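Local coordinates for particle-associated glycoside hydrolase (PDB 6C72), which degrades the capsular polysaccharide of Acinetobacter baumannii as the tailspike depolymerase of phage Fri1, clearing the host capsule during virus entry, at the interface of chains A and B. Residues are numbered along the deposited sequence; one frame, centred on the assembly and turned at random. Chains: chain A/B, Particle-associated glycoside hydrolase.

Contact 1: the interface of chains A and B. Residues chain A 537-539; chain B 519-522.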
ATOM      1  N   ASP A 537     -13.701 -55.665 -21.222  1.00 31.35           N
ATOM      2  CA  ASP A 537     -13.371 -55.890 -19.823  1.00 32.34           C
ATOM      3  C   ASP A 537     -11.852 -55.846 -19.679  1.00 33.52           C
ATOM      4  O   ASP A 537     -11.186 -55.116 -20.425  1.00 32.67           O
ATOM      5  CB  ASP A 537     -13.957 -57.211 -19.331  1.00 32.96           C
ATOM      6  CG  ASP A 537     -13.504 -58.400 -20.161  1.00 33.38           C
ATOM      7  OD1 ASP A 537     -12.486 -58.293 -20.885  1.00 33.80           O
ATOM      8  OD2 ASP A 537     -14.172 -59.451 -20.084  1.00 33.04           O
ATOM      9  N   ASN A 538     -11.273 -56.654 -18.783  1.00 42.31           N
ATOM     10  CA  ASN A 538      -9.832 -56.565 -18.564  1.00 43.02           C
ATOM     11  C   ASN A 538      -9.004 -57.171 -19.695  1.00 43.82           C
ATOM     12  O   ASN A 538      -7.777 -57.050 -19.664  1.00 43.20           O
ATOM     13  CB  ASN A 538      -9.437 -57.232 -17.245  1.00 44.00           C
ATOM     14  CG  ASN A 538      -8.042 -56.812 -16.773  1.00 44.33           C
ATOM     15  OD1 ASN A 538      -7.684 -55.634 -16.820  1.00 42.70           O
ATOM     16  ND2 ASN A 538      -7.229 -57.790 -16.376  1.00 45.34           N
ATOM     17  N   SER A 539      -9.625 -57.809 -20.686  1.00 45.88           N
ATOM     18  CA  SER A 539      -8.829 -58.401 -21.753  1.00 45.13           C
ATOM     19  C   SER A 539      -9.576 -58.548 -23.072  1.00 43.94           C
ATOM     20  O   SER A 539      -8.946 -58.550 -24.131  1.00 43.08           O
ATOM     21  CB  SER A 539      -8.331 -59.777 -21.320  1.00 45.30           C
ATOM     22  OG  SER A 539      -9.415 -60.686 -21.238  1.00 44.98           O
TER
ATOM     23  N   ASP B 519     -15.767 -53.263 -16.639  1.00 33.64           N
ATOM     24  CA  ASP B 519     -15.496 -54.337 -15.699  1.00 35.61           C
ATOM     25  C   ASP B 519     -14.017 -54.707 -15.691  1.00 35.67           C
ATOM     26  O   ASP B 519     -13.388 -54.807 -16.748  1.00 34.75           O
ATOM     27  CB  ASP B 519     -16.347 -55.547 -16.083  1.00 36.21           C
ATOM     28  CG  ASP B 519     -16.632 -56.446 -14.928  1.00 38.13           C
ATOM     29  OD1 ASP B 519     -15.684 -56.873 -14.249  1.00 38.43           O
ATOM     30  OD2 ASP B 519     -17.817 -56.701 -14.678  1.00 37.94           O
ATOM     31  N   ALA B 520     -13.475 -54.945 -14.498  1.00 38.13           N
ATOM     32  CA  ALA B 520     -12.071 -55.314 -14.344  1.00 38.10           C
ATOM     33  C   ALA B 520     -11.837 -56.821 -14.393  1.00 38.95           C
ATOM     34  O   ALA B 520     -10.687 -57.261 -14.274  1.00 38.97           O
ATOM     35  CB  ALA B 520     -11.505 -54.744 -13.039  1.00 38.45           C
ATOM     36  N   THR B 521     -12.890 -57.614 -14.567  1.00 40.23           N
ATOM     37  CA  THR B 521     -12.739 -59.055 -14.697  1.00 40.82           C
ATOM     38  C   THR B 521     -12.078 -59.380 -16.028  1.00 40.30           C
ATOM     39  O   THR B 521     -12.299 -58.694 -17.029  1.00 39.59           O
ATOM     40  CB  THR B 521     -14.106 -59.745 -14.619  1.00 41.27           C
ATOM     41  OG1 THR B 521     -14.770 -59.370 -13.408  1.00 41.53           O
ATOM     42  CG2 THR B 521     -13.952 -61.277 -14.652  1.00 41.52           C
ATOM     43  N   THR B 522     -11.239 -60.408 -16.031  1.00 45.45           N
ATOM     44  CA  THR B 522     -10.613 -60.886 -17.259  1.00 45.06           C
ATOM     45  C   THR B 522     -11.541 -61.862 -17.990  1.00 45.45           C
ATOM     46  O   THR B 522     -12.111 -62.767 -17.371  1.00 45.97           O
ATOM     47  CB  THR B 522      -9.278 -61.548 -16.922  1.00 45.19           C
ATOM     48  OG1 THR B 522      -8.480 -60.621 -16.179  1.00 44.81           O
ATOM     49  CG2 THR B 522      -8.525 -61.937 -18.185  1.00 44.77           C
TER
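A:Asn538 meets B:Thr521 and B:Thr522 through both its backbone and its side chain, where a turn after strand 528-536 of one subunit lies against a loop after strand 509-517 of the next. The backbone N of A:Asn538 donates to the carbonyl O of B:Thr521 at 2.9 Å, with 161° at the hydrogen. The carboxamide ND2 of the same residue donates to the hydroxyl OG1 of B:Thr522 at 3.1 Å, using the N-H on the CB side, away from OD1. This second bond is nearly straight, 172° at the hydrogen, and OG1 lies in the plane of the amide. CG of A:Asn538 stands anti to its backbone N (chi1 -163°), which carries the amide away from the first bond and lets one residue grip two successive residues of the partner. The two side chains cross obliquely, and CB of A:Asn538 rests on CA of B:Thr522 at 3.8 Å. The other branch of that threonine, methyl CG2, lies against the A:Ser539 side chain, 3.4 Å from its hydroxyl OG and 3.8 Å from its CB.

Each loop is braced from within by an aspartate two residues ahead of its N-H partner. In chain A, the backbone N of A:Ser539 donates to the carboxylate OD1 of A:Asp537, holding the turn that presents A:Asn538. The patch is small and mostly polar, and such a pairing of loops probably helps to register neighbouring subunits. B:Asp519 and B:Thr521 also belong to a zinc site, which may stiffen the loop further. Within this loop of chain B, the backbone N of B:Thr521 donates to the carboxylate OD1 of B:Asp519 on its anti side at 2.9 Å.

Contact 2: the interface of chains A and B. Residues chain A 138, 187-188, 191, 223; chain B 160, 163-164.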
ATOM      1  N   LYS A 138      17.128  33.996  -6.707  1.00 32.72           N
ATOM      2  CA  LYS A 138      17.171  32.595  -7.087  1.00 33.69           C
ATOM      3  C   LYS A 138      18.278  31.912  -6.307  1.00 33.54           C
ATOM      4  O   LYS A 138      19.286  32.527  -5.972  1.00 33.30           O
ATOM      5  CB  LYS A 138      17.361  32.416  -8.596  1.00 35.47           C
ATOM      6  CG  LYS A 138      18.650  32.873  -9.162  1.00 36.33           C
ATOM      7  CD  LYS A 138      18.663  32.624 -10.665  1.00 38.10           C
ATOM      8  CE  LYS A 138      20.041  32.892 -11.257  1.00 39.20           C
ATOM      9  NZ  LYS A 138      20.142  32.388 -12.663  1.00 40.82           N
ATOM     10  N   SER A 187      14.887  31.816 -15.402  1.00 37.13           N
ATOM     11  CA  SER A 187      15.265  30.412 -15.339  1.00 37.12           C
ATOM     12  C   SER A 187      14.427  29.665 -14.308  1.00 36.43           C
ATOM     13  O   SER A 187      13.376  29.112 -14.651  1.00 36.78           O
ATOM     14  CB  SER A 187      16.768  30.279 -15.055  1.00 36.66           C
ATOM     15  OG  SER A 187      17.156  31.066 -13.939  1.00 35.76           O
ATOM     16  N   GLN A 188      14.875  29.624 -13.055  1.00 32.66           N
ATOM     17  CA  GLN A 188      14.125  28.950 -12.002  1.00 31.85           C
ATOM     18  C   GLN A 188      14.314  29.698 -10.693  1.00 30.94           C
ATOM     19  O   GLN A 188      15.227  30.514 -10.553  1.00 30.83           O
ATOM     20  CB  GLN A 188      14.540  27.479 -11.846  1.00 31.25           C
ATOM     21  CG  GLN A 188      15.906  27.247 -11.227  1.00 30.29           C
ATOM     22  CD  GLN A 188      17.036  27.565 -12.195  1.00 30.93           C
ATOM     23  OE1 GLN A 188      16.997  27.162 -13.360  1.00 31.74           O
ATOM     24  NE2 GLN A 188      18.064  28.263 -11.709  1.00 30.59           N
ATOM     25  N   LEU A 191      16.852  25.761  -7.732  1.00 30.49           N
ATOM     26  CA  LEU A 191      17.472  24.683  -8.494  1.00 30.79           C
ATOM     27  C   LEU A 191      18.142  23.687  -7.553  1.00 31.69           C
ATOM     28  O   LEU A 191      18.952  24.069  -6.704  1.00 32.28           O
ATOM     29  CB  LEU A 191      18.492  25.241  -9.486  1.00 30.86           C
ATOM     30  CG  LEU A 191      19.329  24.234 -10.281  1.00 31.34           C
ATOM     31  CD1 LEU A 191      18.468  23.400 -11.220  1.00 31.21           C
ATOM     32  CD2 LEU A 191      20.453  24.945 -11.026  1.00 31.49           C
ATOM     33  N   LYS A 223      13.049  23.234  -9.672  1.00 30.28           N
ATOM     34  CA  LYS A 223      13.638  22.326 -10.648  1.00 30.71           C
ATOM     35  C   LYS A 223      14.564  21.383  -9.896  1.00 31.26           C
ATOM     36  O   LYS A 223      15.538  21.829  -9.280  1.00 31.63           O
ATOM     37  CB  LYS A 223      14.402  23.087 -11.739  1.00 31.03           C
ATOM     38  CG  LYS A 223      15.110  22.183 -12.719  1.00 31.72           C
ATOM     39  CD  LYS A 223      15.833  22.919 -13.858  1.00 32.05           C
ATOM     40  CE  LYS A 223      16.518  21.871 -14.751  1.00 32.70           C
ATOM     41  NZ  LYS A 223      17.368  22.405 -15.867  1.00 32.96           N
TER
ATOM     42  N   GLU B 160      25.728  27.349 -12.493  1.00 43.64           N
ATOM     43  CA  GLU B 160      24.315  27.087 -12.746  1.00 43.52           C
ATOM     44  C   GLU B 160      24.044  26.822 -14.221  1.00 44.00           C
ATOM     45  O   GLU B 160      23.279  25.916 -14.561  1.00 43.83           O
ATOM     46  CB  GLU B 160      23.461  28.260 -12.267  1.00 43.68           C
ATOM     47  CG  GLU B 160      22.034  28.183 -12.773  1.00 43.79           C
ATOM     48  CD  GLU B 160      21.174  29.354 -12.343  1.00 44.01           C
ATOM     49  OE1 GLU B 160      21.446  29.941 -11.264  1.00 43.81           O
ATOM     50  OE2 GLU B 160      20.218  29.680 -13.087  1.00 44.41           O
ATOM     51  N   ILE B 163      25.136  23.362 -15.081  1.00 34.50           N
ATOM     52  CA  ILE B 163      24.242  22.415 -14.426  1.00 33.93           C
ATOM     53  C   ILE B 163      22.933  22.307 -15.196  1.00 34.28           C
ATOM     54  O   ILE B 163      22.402  21.206 -15.405  1.00 34.18           O
ATOM     55  CB  ILE B 163      24.014  22.827 -12.960  1.00 33.41           C
ATOM     56  CG1 ILE B 163      25.307  22.653 -12.157  1.00 33.12           C
ATOM     57  CG2 ILE B 163      22.891  22.024 -12.352  1.00 32.95           C
ATOM     58  CD1 ILE B 163      25.231  23.167 -10.732  1.00 32.77           C
ATOM     59  N   ASN B 164      22.430  23.437 -15.693  1.00 35.86           N
ATOM     60  CA  ASN B 164      21.163  23.435 -16.411  1.00 36.27           C
ATOM     61  C   ASN B 164      21.301  22.976 -17.859  1.00 36.97           C
ATOM     62  O   ASN B 164      20.364  22.382 -18.398  1.00 37.29           O
ATOM     63  CB  ASN B 164      20.545  24.834 -16.375  1.00 36.57           C
ATOM     64  CG  ASN B 164      19.694  25.055 -15.144  1.00 36.07           C
ATOM     65  OD1 ASN B 164      19.215  24.093 -14.535  1.00 35.59           O
ATOM     66  ND2 ASN B 164      19.502  26.317 -14.762  1.00 36.21           N
TER
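A:Lys138 and B:Glu160 meet tip to tip in a salt bridge, NZ lying 2.7 Å from the carboxylate OE2, on its syn side but tilted out of the carboxylate plane. The lysine also comes within hydrogen-bonding range of OE1, so its terminal amino group faces both oxygens. Its chain runs extended beyond CG, as does that of B:Glu160, which projects from the start of helix 160-165.

Hydrogen bonds made by two side-chain amides, those of A:Gln188 and B:Asn164, continue the network. The amide NE2 of A:Gln188 donates to OE2 of B:Glu160 at 2.9 Å, from above the carboxylate plane and from the face opposite A:Lys138, so OE2 is gripped by at least two donors, one from each face. A bend at chi2 (-74°) turns the A:Gln188 amide toward the helix, where its other end, OE1, accepts from ND2 of B:Asn164 at 3.0 Å; the two amide planes stand 55° apart. B:Asn164 is held in turn at its carbonyl: NZ of A:Lys223 donates to OD1 at 2.8 Å from above the carbonyl plane.

Apolar contact is slight by comparison. Methyl CD2 of A:Leu191 lies 4.0 Å from CG of B:Glu160 and equally far from CG2 of B:Ile163.

Together these side chains dock a short helix of one subunit against strands and loops of its neighbour, a polar join that probably helps hold the tailspike trimer in register.

Contact 1 and contact 2 join the same pair of chains but share no residue, and their C-alpha centres lie about 89 Å apart. Contact 2 belongs to the earlier part of the sequence, contact 1 to the late strands toward the C-terminus. In contact 1 loop meets loop; in contact 2 a helix from chain B meets chain A. Each uses different segments of the two copies, as suits a three-chain assembly in which one subunit offers different faces to its neighbours. Joined at such separated levels, the chains are probably kept from sliding or splaying along the spike.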